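Local coordinates for pirin family protein (Acinetobacter baumannii, PDB 6D0P) that probably acts as a metal-dependent quercetin 2,3-dioxygenase, an oxidoreductase of the two-domain pirin family of cupins, at residues A[151-156]-A[162-167]; A[74-79]-A[185-190]. One frame throughout, in Å; residues are numbered along the deposited sequence.

Interaction 1 is a beta hairpin whose first strand, 153-155, is the outermost on one side of a seven-stranded antiparallel sheet; interaction 2 ties strand 183-190, which lies inward of the hairpin beside strand 162-165, to segment 74-79 of the N-terminal cupin. Their centres lie about 10 Å apart. Where strands 162-165 and 183-190 adjoin, His162 N probably donates to Lys189 O at 2.9 Å. The chief polar junction is the salt bridge of Arg164 NE with Asp187 OD1 at 2.8 Å, which leaves the aspartate's other oxygen to meet Tyr76. Neither contact forms the manganese site of His64, His66, His108 and Glu110; Ile74's side chain lies about 14 Å from that ion.

Interaction 1 of 2, residues A[151-156]-A[162-167]; sequences IPDIAL and HLRVIA. With MG (magnesium ion), chain F.
Leu163 O is gripped from the opposite strand by Ile154 N, 2.7 Å away in an almost straight bond (177°), and more weakly by a C-H...O contact from Asp153 CA. Leu163 N returns a bond to Ile154 O, and Val165 N gives one to Pro152 O at 2.9 Å; proline, with no N-H of its own, can still accept here. Together they define an antiparallel hairpin. On one face, at the non-hydrogen-bonded pair Asp153-Arg164, the aspartate reaches diagonally to His162, whose ND1 donates to the syn lone pair of OD1 at 2.7 Å. That bond is bent, and the carboxylate stands 76° from the imidazole, meeting its edge somewhat out of the ring plane. Asp153 CG lies anti to its own nitrogen (chi1 -161°), which brings OD1 over toward strand 162-165 and the His162 ring. Beside it Ile151 CG2 packs on Arg164 CB at 3.8 Å, while the CD1 methyl of Ile151 lies over one face of the Arg164 guanidinium, whose NE pairs with Asp187 and NH2 with Gly95 O. On the reverse face Leu156 CD1 rests on Leu163 CB. Leu156 O binds a magnesium ion at 2.1 Å, alongside four waters. The carboxylate probably favours a protonated His162, giving their bond some ion-pair character.

Interaction 2 of 2, residues A[74-79]-A[185-190]; sequences IAYQGE and VWDGKL
This is a buried contact between domains, made by side chains alone: Tyr76, where the chain of segment 74-79 turns a corner in the N-terminal cupin, donates a hydrogen bond to Asp187 on strand 183-190 of the C-terminal cupin. OH and OD2 are 2.7 Å apart, whereas the backbones stay well separated, Ile74 CA and Asp187 CA being 9.5 Å from each other. The two side chains therefore advance from opposite directions to bridge the gap, a task suited to a long phenol facing a short carboxylate. Asp187 OD2 arrives at the edge of the tyrosine ring, close to its plane and 3.3 Å from CE1. The ring and carboxylate are turned only 29° against each other, and the hydroxyl approaches OD2 on its anti side, 20° out of the carboxylate plane. Pirins are bicupins, two beta-barrel domains within one chain, and this bond crosses between them. Just where it starts, Tyr76 and Gln77 both face Glu124 in a classic beta bulge. On the other side, Asp187 CG lies between its backbone N and carbonyl carbon (chi1 82°), directing the carboxylate toward Tyr76 while OD1 makes a salt bridge with Arg164. That division of labour, one oxygen for a cation and the other for a hydroxyl, suits an aspartate in a buried setting and probably stabilises its negative charge. Ile74 adds an apolar flank: its CG2 sits 3.8 Å from Asp187 OD2, and Ile166 touches both residues.

Interaction 1 of 2, residues A[151-156]-A[162-167]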
loop_
_atom_site.group_PDB
_atom_site.type_symbol
_atom_site.label_atom_id
_atom_site.label_comp_id
_atom_site.label_asym_id
_atom_site.label_seq_id
_atom_site.Cartn_x
_atom_site.Cartn_y
_atom_site.Cartn_z
ATOM N N ILE A 151 0.764 -7.063 -14.616
ATOM C CA ILE A 151 1.811 -6.748 -13.655
ATOM C C ILE A 151 3.005 -7.689 -13.901
ATOM O O ILE A 151 2.849 -8.879 -13.835
ATOM C CB ILE A 151 1.257 -6.850 -12.229
ATOM C CG1 ILE A 151 0.058 -5.917 -12.049
ATOM C CG2 ILE A 151 2.355 -6.558 -11.201
ATOM C CD1 ILE A 151 -0.638 -6.063 -10.722
ATOM N N PRO A 152 4.186 -7.148 -14.244
ATOM C CA PRO A 152 5.371 -7.997 -14.463
ATOM C C PRO A 152 5.660 -8.804 -13.186
ATOM O O PRO A 152 5.694 -8.215 -12.106
ATOM C CB PRO A 152 6.544 -7.043 -14.762
ATOM C CG PRO A 152 5.860 -5.758 -15.112
ATOM C CD PRO A 152 4.609 -5.750 -14.257
ATOM N N ASP A 153 5.869 -10.103 -13.360
ATOM C CA ASP A 153 6.094 -11.097 -12.281
ATOM C C ASP A 153 7.434 -11.790 -12.535
ATOM O O ASP A 153 7.561 -12.545 -13.516
ATOM C CB ASP A 153 4.977 -12.152 -12.273
ATOM C CG ASP A 153 4.849 -12.931 -10.970
ATOM O OD1 ASP A 153 5.602 -12.618 -10.007
ATOM O OD2 ASP A 153 3.964 -13.822 -10.904
ATOM N N ILE A 154 8.393 -11.573 -11.652
ATOM C CA ILE A 154 9.737 -12.040 -11.846
ATOM C C ILE A 154 9.976 -13.255 -10.958
ATOM O O ILE A 154 9.754 -13.173 -9.768
ATOM C CB ILE A 154 10.736 -10.915 -11.517
ATOM C CG1 ILE A 154 10.449 -9.641 -12.316
ATOM C CG2 ILE A 154 12.172 -11.386 -11.685
ATOM C CD1 ILE A 154 10.485 -9.829 -13.809
ATOM N N ALA A 155 10.468 -14.350 -11.543
ATOM C CA ALA A 155 10.788 -15.525 -10.746
ATOM C C ALA A 155 12.142 -15.280 -10.069
ATOM O O ALA A 155 13.114 -14.975 -10.746
ATOM C CB ALA A 155 10.825 -16.762 -11.597
ATOM N N LEU A 156 12.194 -15.403 -8.749
ATOM C CA LEU A 156 13.438 -15.150 -8.019
ATOM C C LEU A 156 14.271 -16.432 -7.866
ATOM O O LEU A 156 15.454 -16.360 -7.511
ATOM C CB LEU A 156 13.087 -14.590 -6.639
ATOM C CG LEU A 156 12.400 -13.237 -6.639
ATOM C CD1 LEU A 156 11.989 -12.861 -5.229
ATOM C CD2 LEU A 156 13.317 -12.185 -7.265
ATOM N N HIS A 162 8.651 -15.384 -6.133
ATOM C CA HIS A 162 8.399 -14.428 -7.200
ATOM C C HIS A 162 8.211 -13.022 -6.610
ATOM O O HIS A 162 7.945 -12.839 -5.404
ATOM C CB HIS A 162 7.201 -14.845 -8.065
ATOM C CG HIS A 162 5.889 -14.702 -7.374
ATOM N ND1 HIS A 162 5.073 -13.613 -7.574
ATOM C CD2 HIS A 162 5.274 -15.476 -6.459
ATOM C CE1 HIS A 162 4.003 -13.725 -6.808
ATOM N NE2 HIS A 162 4.107 -14.864 -6.117
ATOM N N LEU A 163 8.374 -12.049 -7.490
ATOM C CA LEU A 163 8.228 -10.667 -7.155
ATOM C C LEU A 163 7.433 -9.977 -8.271
ATOM O O LEU A 163 7.740 -10.158 -9.462
ATOM C CB LEU A 163 9.639 -10.097 -6.996
ATOM C CG LEU A 163 9.745 -8.621 -6.627
ATOM C CD1 LEU A 163 11.043 -8.359 -5.891
ATOM C CD2 LEU A 163 9.633 -7.738 -7.862
ATOM N N ARG A 164 6.406 -9.220 -7.891
ATOM C CA ARG A 164 5.611 -8.449 -8.844
ATOM C C ARG A 164 6.044 -6.988 -8.756
ATOM O O ARG A 164 6.174 -6.437 -7.628
ATOM C CB ARG A 164 4.118 -8.524 -8.515
ATOM C CG ARG A 164 3.551 -9.936 -8.480
ATOM C CD ARG A 164 2.038 -9.892 -8.628
ATOM N NE ARG A 164 1.445 -9.141 -7.536
ATOM C CZ ARG A 164 0.155 -8.831 -7.458
ATOM N NH1 ARG A 164 -0.308 -8.206 -6.391
ATOM N NH2 ARG A 164 -0.659 -9.182 -8.430
ATOM N N VAL A 165 6.258 -6.367 -9.908
ATOM C CA VAL A 165 6.692 -4.983 -9.945
ATOM C C VAL A 165 5.455 -4.101 -10.104
ATOM O O VAL A 165 5.003 -3.807 -11.211
ATOM C CB VAL A 165 7.728 -4.750 -11.059
ATOM C CG1 VAL A 165 8.369 -3.380 -10.933
ATOM C CG2 VAL A 165 8.804 -5.828 -11.058
ATOM N N ILE A 166 4.890 -3.702 -8.986
ATOM C CA ILE A 166 3.678 -2.899 -9.023
ATOM C C ILE A 166 4.037 -1.468 -9.481
ATOM O O ILE A 166 3.351 -0.896 -10.319
ATOM C CB ILE A 166 2.951 -2.968 -7.671
ATOM C CG1 ILE A 166 2.415 -4.384 -7.429
ATOM C CG2 ILE A 166 1.836 -1.938 -7.595
ATOM C CD1 ILE A 166 1.916 -4.603 -6.031
ATOM N N ALA A 167 5.122 -0.936 -8.951
ATOM C CA ALA A 167 5.649 0.349 -9.348
ATOM C C ALA A 167 7.178 0.301 -9.311
ATOM O O ALA A 167 7.765 -0.411 -8.476
ATOM C CB ALA A 167 5.135 1.445 -8.434
HETATM MG MG MG F . 17.486 -15.899 -7.990
HETATM O O HOH W 1 17.227 -16.604 -9.912
HETATM O O HOH W 2 16.835 -13.983 -8.660
HETATM O O HOH W 3 17.506 -15.209 -5.841
HETATM O O HOH W 4 19.469 -15.208 -8.216
#

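Interaction 2 of 2, residues A[74-79]-A[185-190]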
loop_
_atom_site.group_PDB
_atom_site.type_symbol
_atom_site.label_atom_id
_atom_site.label_comp_id
_atom_site.label_asym_id
_atom_site.label_seq_id
_atom_site.Cartn_x
_atom_site.Cartn_y
_atom_site.Cartn_z
ATOM N N ILE A 74 -4.388 -3.374 -3.094
ATOM C CA ILE A 74 -3.865 -4.604 -3.660
ATOM C C ILE A 74 -4.735 -5.751 -3.148
ATOM O O ILE A 74 -4.740 -6.016 -1.955
ATOM C CB ILE A 74 -2.389 -4.782 -3.242
ATOM C CG1 ILE A 74 -1.526 -3.562 -3.583
ATOM C CG2 ILE A 74 -1.800 -6.073 -3.813
ATOM C CD1 ILE A 74 -0.121 -3.630 -2.965
ATOM N N ALA A 75 -5.478 -6.422 -4.034
ATOM C CA ALA A 75 -6.392 -7.496 -3.616
ATOM C C ALA A 75 -5.653 -8.842 -3.662
ATOM O O ALA A 75 -5.160 -9.220 -4.712
ATOM C CB ALA A 75 -7.613 -7.523 -4.514
ATOM N N TYR A 76 -5.623 -9.568 -2.547
ATOM C CA TYR A 76 -4.977 -10.899 -2.488
ATOM C C TYR A 76 -6.033 -12.017 -2.508
ATOM O O TYR A 76 -5.854 -13.041 -3.178
ATOM C CB TYR A 76 -4.053 -10.999 -1.271
ATOM C CG TYR A 76 -2.819 -10.133 -1.370
ATOM C CD1 TYR A 76 -1.892 -10.326 -2.387
ATOM C CD2 TYR A 76 -2.554 -9.144 -0.447
ATOM C CE1 TYR A 76 -0.752 -9.540 -2.492
ATOM C CE2 TYR A 76 -1.422 -8.349 -0.537
ATOM C CZ TYR A 76 -0.505 -8.560 -1.547
ATOM O OH TYR A 76 0.605 -7.772 -1.631
ATOM N N GLN A 77 -7.102 -11.852 -1.740
ATOM C CA GLN A 77 -8.200 -12.822 -1.707
ATOM C C GLN A 77 -9.490 -12.009 -1.647
ATOM O O GLN A 77 -9.574 -11.015 -0.920
ATOM C CB GLN A 77 -8.121 -13.776 -0.516
ATOM C CG GLN A 77 -6.854 -14.621 -0.469
ATOM C CD GLN A 77 -6.932 -15.719 0.564
ATOM O OE1 GLN A 77 -7.721 -16.661 0.442
ATOM N NE2 GLN A 77 -6.100 -15.620 1.586
ATOM N N GLY A 78 -10.475 -12.411 -2.425
ATOM C CA GLY A 78 -11.689 -11.601 -2.489
ATOM C C GLY A 78 -11.527 -10.425 -3.447
ATOM O O GLY A 78 -10.524 -10.330 -4.176
ATOM N N GLU A 79 -12.498 -9.504 -3.437
ATOM C CA GLU A 79 -12.556 -8.425 -4.423
ATOM C C GLU A 79 -13.129 -7.162 -3.786
ATOM O O GLU A 79 -13.983 -7.260 -2.927
ATOM C CB GLU A 79 -13.504 -8.758 -5.576
ATOM C CG GLU A 79 -13.251 -10.067 -6.291
ATOM C CD GLU A 79 -14.095 -10.268 -7.549
ATOM O OE1 GLU A 79 -15.191 -9.614 -7.676
ATOM O OE2 GLU A 79 -13.673 -11.107 -8.413
ATOM N N VAL A 185 7.390 -0.277 -5.531
ATOM C CA VAL A 185 6.455 -1.063 -4.757
ATOM C C VAL A 185 6.512 -2.449 -5.375
ATOM O O VAL A 185 6.109 -2.636 -6.544
ATOM C CB VAL A 185 5.015 -0.519 -4.726
ATOM C CG1 VAL A 185 4.075 -1.498 -4.028
ATOM C CG2 VAL A 185 4.931 0.844 -4.050
ATOM N N TRP A 186 7.094 -3.372 -4.621
ATOM C CA TRP A 186 7.236 -4.740 -5.067
ATOM C C TRP A 186 6.511 -5.660 -4.085
ATOM O O TRP A 186 6.605 -5.455 -2.870
ATOM C CB TRP A 186 8.713 -5.157 -5.149
ATOM C CG TRP A 186 9.608 -4.247 -5.922
ATOM C CD1 TRP A 186 9.285 -3.475 -6.998
ATOM C CD2 TRP A 186 11.025 -4.090 -5.716
ATOM N NE1 TRP A 186 10.396 -2.802 -7.439
ATOM C CE2 TRP A 186 11.479 -3.168 -6.677
ATOM C CE3 TRP A 186 11.932 -4.597 -4.776
ATOM C CZ2 TRP A 186 12.811 -2.761 -6.743
ATOM C CZ3 TRP A 186 13.253 -4.192 -4.835
ATOM C CH2 TRP A 186 13.682 -3.291 -5.813
ATOM N N ASP A 187 5.791 -6.664 -4.565
ATOM C CA ASP A 187 5.192 -7.612 -3.612
ATOM C C ASP A 187 5.537 -9.030 -4.069
ATOM O O ASP A 187 5.996 -9.252 -5.187
ATOM C CB ASP A 187 3.694 -7.364 -3.401
ATOM C CG ASP A 187 2.762 -7.941 -4.441
ATOM O OD1 ASP A 187 3.261 -8.413 -5.464
ATOM O OD2 ASP A 187 1.528 -7.919 -4.206
ATOM N N GLY A 188 5.280 -10.007 -3.248
ATOM C CA GLY A 188 5.544 -11.352 -3.728
ATOM C C GLY A 188 5.609 -12.371 -2.615
ATOM O O GLY A 188 5.097 -12.146 -1.505
ATOM N N LYS A 189 6.204 -13.508 -2.978
ATOM C CA LYS A 189 6.315 -14.628 -2.107
ATOM C C LYS A 189 7.733 -15.194 -2.195
ATOM O O LYS A 189 8.276 -15.390 -3.293
ATOM C CB LYS A 189 5.288 -15.695 -2.503
ATOM C CG LYS A 189 5.333 -16.980 -1.696
ATOM C CD LYS A 189 4.432 -18.038 -2.303
ATOM C CE LYS A 189 4.489 -19.363 -1.583
ATOM N NZ LYS A 189 3.838 -20.419 -2.391
ATOM N N LEU A 190 8.299 -15.455 -1.033
ATOM C CA LEU A 190 9.604 -16.102 -0.925
ATOM C C LEU A 190 9.352 -17.474 -0.306
ATOM O O LEU A 190 8.784 -17.565 0.794
ATOM C CB LEU A 190 10.530 -15.294 -0.020
ATOM C CG LEU A 190 10.734 -13.840 -0.400
ATOM C CD1 LEU A 190 11.689 -13.173 0.580
ATOM C CD2 LEU A 190 11.235 -13.709 -1.827
#